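Local coordinates for endo-1,3-beta-glucanase, family GH16 (Zobellia galactanivorans, PDB 4BQ1), which probably hydrolyses internal beta-1,3-glucosidic bonds of glucans such as algal laminarin, this chain being its catalytic domain, at residues C140-I145 with H159-D164. Numbering follows the deposited sequence.
Sequences CGEIDI and HFHWSD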
ATOM      1  N   CYS A 140       2.451 -14.379   6.089  1.00 11.26           N
ATOM      2  CA  CYS A 140       3.566 -13.661   5.344  1.00 12.00           C
ATOM      3  C   CYS A 140       3.935 -12.324   6.014  1.00  9.75           C
ATOM      4  O   CYS A 140       5.025 -11.788   5.774  1.00 10.41           O
ATOM      5  CB  CYS A 140       3.144 -13.322   3.916  1.00 11.42           C
ATOM      6  SG  CYS A 140       1.570 -12.478   3.790  1.00 11.94           S
ATOM      7  N   GLY A 141       3.051 -11.775   6.861  1.00  9.68           N
ATOM      8  CA  GLY A 141       3.266 -10.482   7.499  1.00 10.33           C
ATOM      9  C   GLY A 141       2.786  -9.367   6.586  1.00  9.03           C
ATOM     10  O   GLY A 141       2.868  -9.398   5.334  1.00  9.26           O
ATOM     11  N   GLU A 142       2.360  -8.269   7.245  1.00  9.36           N
ATOM     12  CA  GLU A 142       1.886  -7.043   6.556  1.00  8.34           C
ATOM     13  C   GLU A 142       2.295  -5.885   7.419  1.00  8.44           C
ATOM     14  O   GLU A 142       2.036  -5.876   8.635  1.00  7.52           O
ATOM     15  CB  GLU A 142       0.359  -7.075   6.376  1.00  9.08           C
ATOM     16  CG  GLU A 142      -0.215  -5.742   5.908  1.00 10.49           C
ATOM     17  CD  GLU A 142      -1.693  -5.786   5.679  1.00 10.86           C
ATOM     18  OE1 GLU A 142      -2.244  -6.908   5.548  1.00 13.41           O
ATOM     19  OE2 GLU A 142      -2.298  -4.732   5.426  1.00 10.54           O
ATOM     20  N   ILE A 143       2.874  -4.821   6.810  1.00  8.31           N
ATOM     21  CA  ILE A 143       3.135  -3.520   7.518  1.00  7.43           C
ATOM     22  C   ILE A 143       2.330  -2.446   6.751  1.00  7.91           C
ATOM     23  O   ILE A 143       2.512  -2.245   5.520  1.00  8.39           O
ATOM     24  CB  ILE A 143       4.572  -3.115   7.422  1.00  7.79           C
ATOM     25  CG1 ILE A 143       5.479  -4.189   8.091  1.00  9.07           C
ATOM     26  CG2 ILE A 143       4.710  -1.767   8.140  1.00 11.71           C
ATOM     27  CD1 ILE A 143       6.993  -3.979   7.924  1.00 11.41           C
ATOM     28  N   ASP A 144       1.411  -1.769   7.450  1.00  8.01           N
ATOM     29  CA  ASP A 144       0.670  -0.644   6.820  1.00  7.09           C
ATOM     30  C   ASP A 144       1.331   0.622   7.241  1.00  8.55           C
ATOM     31  O   ASP A 144       1.272   1.072   8.410  1.00  9.90           O
ATOM     32  CB  ASP A 144      -0.772  -0.649   7.300  1.00  8.82           C
ATOM     33  CG  ASP A 144      -1.401  -1.991   6.952  1.00 11.30           C
ATOM     34  OD1 ASP A 144      -1.290  -2.454   5.796  1.00 10.68           O
ATOM     35  OD2 ASP A 144      -1.881  -2.689   7.863  1.00 11.67           O
ATOM     36  N   ILE A 145       2.081   1.173   6.298  1.00  7.42           N
ATOM     37  CA  ILE A 145       2.778   2.451   6.532  1.00  8.18           C
ATOM     38  C   ILE A 145       1.776   3.620   6.511  1.00  7.93           C
ATOM     39  O   ILE A 145       1.909   4.560   7.326  1.00  9.68           O
ATOM     40  CB  ILE A 145       3.820   2.607   5.410  1.00  8.03           C
ATOM     41  CG1 ILE A 145       4.878   1.462   5.450  1.00  9.41           C
ATOM     42  CG2 ILE A 145       4.574   3.945   5.615  1.00 10.01           C
ATOM     43  CD1 ILE A 145       5.900   1.518   4.327  1.00 10.03           C
ATOM     44  N   HIS A 159      -0.369   0.320  10.870  1.00  9.02           N
ATOM     45  CA  HIS A 159      -0.871  -0.929  11.374  1.00  8.86           C
ATOM     46  C   HIS A 159      -0.026  -2.098  11.000  1.00  9.23           C
ATOM     47  O   HIS A 159       0.778  -1.986  10.092  1.00  9.18           O
ATOM     48  CB  HIS A 159      -2.339  -1.143  10.856  1.00  9.48           C
ATOM     49  CG  HIS A 159      -3.270  -1.714  11.863  1.00 11.50           C
ATOM     50  ND1 HIS A 159      -3.922  -0.943  12.776  1.00 15.20           N
ATOM     51  CD2 HIS A 159      -3.654  -3.011  12.094  1.00 12.90           C
ATOM     52  CE1 HIS A 159      -4.704  -1.768  13.548  1.00 13.35           C
ATOM     53  NE2 HIS A 159      -4.550  -3.009  13.123  1.00 15.08           N
ATOM     54  N   PHE A 160      -0.233  -3.225  11.684  1.00  9.96           N
ATOM     55  CA  PHE A 160       0.510  -4.451  11.466  1.00  9.24           C
ATOM     56  C   PHE A 160      -0.465  -5.579  11.516  1.00  9.57           C
ATOM     57  O   PHE A 160      -1.357  -5.584  12.395  1.00 10.62           O
ATOM     58  CB  PHE A 160       1.608  -4.683  12.552  1.00  9.94           C
ATOM     59  CG  PHE A 160       2.666  -3.557  12.571  1.00  9.51           C
ATOM     60  CD1 PHE A 160       2.453  -2.328  13.227  1.00  9.04           C
ATOM     61  CD2 PHE A 160       3.834  -3.751  11.789  1.00 11.20           C
ATOM     62  CE1 PHE A 160       3.406  -1.314  13.137  1.00  8.74           C
ATOM     63  CE2 PHE A 160       4.766  -2.726  11.721  1.00 11.25           C
ATOM     64  CZ  PHE A 160       4.595  -1.486  12.438  1.00  8.71           C
ATOM     65  N   HIS A 161      -0.278  -6.561  10.658  1.00 10.04           N
ATOM     66  CA  HIS A 161      -1.075  -7.787  10.658  1.00 11.50           C
ATOM     67  C   HIS A 161      -0.138  -8.934  10.463  1.00 12.00           C
ATOM     68  O   HIS A 161       0.681  -8.928   9.491  1.00 10.05           O
ATOM     69  CB  HIS A 161      -2.097  -7.856   9.510  1.00 10.76           C
ATOM     70  CG  HIS A 161      -3.095  -6.712   9.448  1.00 11.33           C
ATOM     71  ND1 HIS A 161      -2.808  -5.459   8.925  1.00 14.53           N
ATOM     72  CD2 HIS A 161      -4.375  -6.643   9.908  1.00 10.21           C
ATOM     73  CE1 HIS A 161      -3.903  -4.668   9.017  1.00 11.03           C
ATOM     74  NE2 HIS A 161      -4.846  -5.381   9.639  1.00 16.56           N
ATOM     75  N   TRP A 162      -0.223  -9.985  11.316  1.00 11.68           N
ATOM     76  CA  TRP A 162       0.680 -11.126  11.174  1.00 12.30           C
ATOM     77  C   TRP A 162       0.180 -12.281  11.993  1.00 13.11           C
ATOM     78  O   TRP A 162      -0.803 -12.092  12.781  1.00 14.00           O
ATOM     79  CB  TRP A 162       2.116 -10.725  11.610  1.00 13.08           C
ATOM     80  CG  TRP A 162       2.354 -10.648  13.093  1.00 14.65           C
ATOM     81  CD1 TRP A 162       2.991 -11.639  13.890  1.00 16.58           C
ATOM     82  CD2 TRP A 162       1.988  -9.568  13.989  1.00 16.45           C
ATOM     83  NE1 TRP A 162       3.026 -11.201  15.207  1.00 21.54           N
ATOM     84  CE2 TRP A 162       2.412  -9.971  15.321  1.00 18.43           C
ATOM     85  CE3 TRP A 162       1.284  -8.352  13.832  1.00 16.79           C
ATOM     86  CZ2 TRP A 162       2.225  -9.145  16.453  1.00 21.59           C
ATOM     87  CZ3 TRP A 162       1.059  -7.531  14.950  1.00 19.91           C
ATOM     88  CH2 TRP A 162       1.526  -7.957  16.283  1.00 23.16           C
ATOM     89  N   SER A 163       0.717 -13.433  11.714  1.00 13.67           N
ATOM     90  CA  SER A 163       0.659 -14.486  12.730  1.00 14.87           C
ATOM     91  C   SER A 163       2.039 -14.814  13.190  1.00 16.49           C
ATOM     92  O   SER A 163       2.982 -14.725  12.392  1.00 17.59           O
ATOM     93  CB  SER A 163      -0.114 -15.719  12.252  1.00 20.33           C
ATOM     94  OG  SER A 163       0.407 -16.281  11.070  1.00 19.33           O
ATOM     95  N   ASP A 164       2.208 -15.166  14.468  1.00 18.49           N
ATOM     96  CA  ASP A 164       3.533 -15.590  14.886  1.00 21.51           C
ATOM     97  C   ASP A 164       3.998 -16.839  14.126  1.00 24.06           C
ATOM     98  O   ASP A 164       3.197 -17.575  13.639  1.00 22.23           O
ATOM     99  CB  ASP A 164       3.520 -15.901  16.347  1.00 23.68           C
ATOM    100  CG  ASP A 164       3.562 -14.673  17.207  1.00 31.68           C
ATOM    101  OD1 ASP A 164       3.756 -13.530  16.702  1.00 28.07           O
ATOM    102  OD2 ASP A 164       3.422 -14.838  18.452  1.00 36.97           O
TER
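E142 and D144 pair with H161 and H159 on neighbouring antiparallel strands. Both are hydrogen-bonded pairs. D144 N gives a short bond to H159 O (2.7 Å), and H159 N returns one to D144 O (3.1 Å). H161 N donates almost straight to E142 O (3.1 Å). The return bond, E142 N to H161 O, is bent and weak. E142 O also accepts from Y218 OH and lies 3.5 Å from F160 CA in a CA-H...O contact.

Between these pairs, I143 and F160 form a non-hydrogen-bonded pair with side chains on the other face. I143 CG2 touches F160 CE2 at 3.7 Å. Both residues also meet M198 of strand 197-202, so this face is apolar and buried.

The polar face carries E142, D144, H159 and H161. The E142 chain is extended, with CG anti to the backbone N (chi1 170°). This lays its carboxylate alongside the H161 ring, their planes 35° apart. D144 OD2 lies in the plane of that ring, at its edge, with the carboxylate turned 70° to it. D144 OD2 also touches H159 CB (3.4 Å). H159 NE2 is hydrogen-bonded to N172 OD1. W137 NE1 donates to E142 OE1, and a glycerol, probably from the crystallisation liquor, hydrogen-bonds to OE2. Shortening E142 to an alanine would probably leave W137 NE1 without this acceptor and one flank of H161 uncovered.

E142, D144 and nearby E147 fit the E-x-D-x-x-E signature of GH16 active sites. The pairing thus sets carboxylates and imidazoles along a polar face, consistent with a sugar-binding cleft, and hydrophobic groups behind it.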